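Side-chain contact in putative metal-dependent hydrolase (Bacillus subtilis, PDB 6KNS), which probably acts as a zinc-dependent hydrolase of the metallo-beta-lactamase superfamily, possibly processing the 3' ends of tRNA: residues D225-R228 / K229-K232. Numbering follows the deposited sequence.
Sequences DNLR and KEAK
Glu230 lays its side chain back along the helix, beside Asn226 one turn earlier. Its CG is anti to its own carbonyl carbon (chi1 -72°) and the chain beyond is extended, which carries the carboxylate past the Asn226 carbonyl. Its OE2 stops 3.7 Å from Asn226 CB. A water joins the two side chains: it accepts from Asn226 ND2 at 3.2 Å and donates to Glu230 OE2 at 2.8 Å. The other oxygen, OE1, lies 3.9 Å from Leu227 CD2 and takes hydrogen bonds from Ser198 OG and Ala186 N. Both carboxylate oxygens are engaged, which probably limits rotation of the group.

Most of this stretch lies in helix 225-231, the crossover between parallel strands 212-216 and 238-241 in a beta-alpha-beta unit of the metallo-beta-lactamase fold. The side chains of Leu227 and Ala231 pack on Leu215 of strand 212-216. Backbone i to i+4 hydrogen bonds run through the helix, including Glu230 N to Asn226 O at 2.9 Å.

Arg228 and Lys232 sit one turn apart. Lys232 CG lies over one face of the Arg228 guanidinium. The lysine chain bends at chi2 (-82°) and again further out, and its NZ is hydrogen-bonded to Gly237 O. Lys232 NZ stays 5.6 Å from Arg228 NH2.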
loop_
_atom_site.group_PDB
_atom_site.type_symbol
_atom_site.label_atom_id
_atom_site.label_comp_id
_atom_site.label_asym_id
_atom_site.label_seq_id
_atom_site.Cartn_x
_atom_site.Cartn_y
_atom_site.Cartn_z
ATOM N N ASP A 225 19.360 1.347 -16.365
ATOM C CA ASP A 225 20.514 0.553 -16.806
ATOM C C ASP A 225 21.849 1.276 -16.635
ATOM O O ASP A 225 22.889 0.618 -16.491
ATOM C CB ASP A 225 20.344 0.091 -18.258
ATOM C CG ASP A 225 19.455 -1.163 -18.386
ATOM O OD1 ASP A 225 18.833 -1.575 -17.383
ATOM O OD2 ASP A 225 19.410 -1.748 -19.487
ATOM N N ASN A 226 21.831 2.610 -16.618
ATOM C CA ASN A 226 23.047 3.351 -16.329
ATOM C C ASN A 226 23.549 3.099 -14.933
ATOM O O ASN A 226 24.746 3.195 -14.726
ATOM C CB ASN A 226 22.896 4.854 -16.533
ATOM C CG ASN A 226 22.883 5.253 -17.992
ATOM O OD1 ASN A 226 23.297 4.497 -18.853
ATOM N ND2 ASN A 226 22.414 6.452 -18.270
ATOM N N LEU A 227 22.660 2.804 -13.979
ATOM C CA LEU A 227 23.092 2.499 -12.603
ATOM C C LEU A 227 23.954 1.244 -12.589
ATOM O O LEU A 227 24.955 1.190 -11.922
ATOM C CB LEU A 227 21.893 2.307 -11.660
ATOM C CG LEU A 227 20.951 3.515 -11.479
ATOM C CD1 LEU A 227 19.655 3.119 -10.794
ATOM C CD2 LEU A 227 21.690 4.607 -10.717
ATOM N N ARG A 228 23.544 0.226 -13.331
ATOM C CA ARG A 228 24.348 -0.960 -13.505
ATOM C C ARG A 228 25.711 -0.678 -14.175
ATOM O O ARG A 228 26.738 -1.182 -13.706
ATOM C CB ARG A 228 23.593 -1.984 -14.336
ATOM C CG ARG A 228 24.373 -3.221 -14.598
ATOM C CD ARG A 228 23.607 -4.216 -15.470
ATOM N NE ARG A 228 24.557 -5.221 -15.896
ATOM C CZ ARG A 228 25.477 -5.064 -16.846
ATOM N NH1 ARG A 228 25.565 -3.934 -17.568
ATOM N NH2 ARG A 228 26.314 -6.061 -17.084
ATOM N N LYS A 229 25.729 0.102 -15.257
ATOM C CA LYS A 229 27.002 0.398 -15.929
ATOM C C LYS A 229 27.969 1.182 -15.024
ATOM O O LYS A 229 29.195 0.949 -15.004
ATOM C CB LYS A 229 26.752 1.211 -17.189
ATOM C CG LYS A 229 26.014 0.479 -18.284
ATOM C CD LYS A 229 25.876 1.357 -19.545
ATOM C CE LYS A 229 25.012 0.665 -20.579
ATOM N NZ LYS A 229 24.803 1.508 -21.749
ATOM N N GLU A 230 27.407 2.125 -14.286
ATOM C CA GLU A 230 28.179 2.938 -13.345
ATOM C C GLU A 230 28.733 2.056 -12.239
ATOM O O GLU A 230 29.887 2.194 -11.875
ATOM C CB GLU A 230 27.280 4.025 -12.732
ATOM C CG GLU A 230 26.904 5.134 -13.692
ATOM C CD GLU A 230 25.623 5.873 -13.284
ATOM O OE1 GLU A 230 25.144 5.751 -12.122
ATOM O OE2 GLU A 230 25.074 6.590 -14.139
ATOM N N ALA A 231 27.906 1.153 -11.691
ATOM C CA ALA A 231 28.404 0.284 -10.622
ATOM C C ALA A 231 29.537 -0.615 -11.135
ATOM O O ALA A 231 30.509 -0.866 -10.414
ATOM C CB ALA A 231 27.298 -0.547 -9.996
ATOM N N LYS A 232 29.414 -1.067 -12.381
ATOM C CA LYS A 232 30.438 -1.913 -12.991
ATOM C C LYS A 232 31.765 -1.169 -13.241
ATOM O O LYS A 232 32.743 -1.814 -13.552
ATOM C CB LYS A 232 29.946 -2.538 -14.325
ATOM C CG LYS A 232 28.695 -3.414 -14.238
ATOM C CD LYS A 232 28.960 -4.826 -13.792
ATOM C CE LYS A 232 29.838 -5.662 -14.798
ATOM N NZ LYS A 232 31.039 -6.250 -14.043
HETATM O O HOH W 1 22.963 7.975 -15.457
#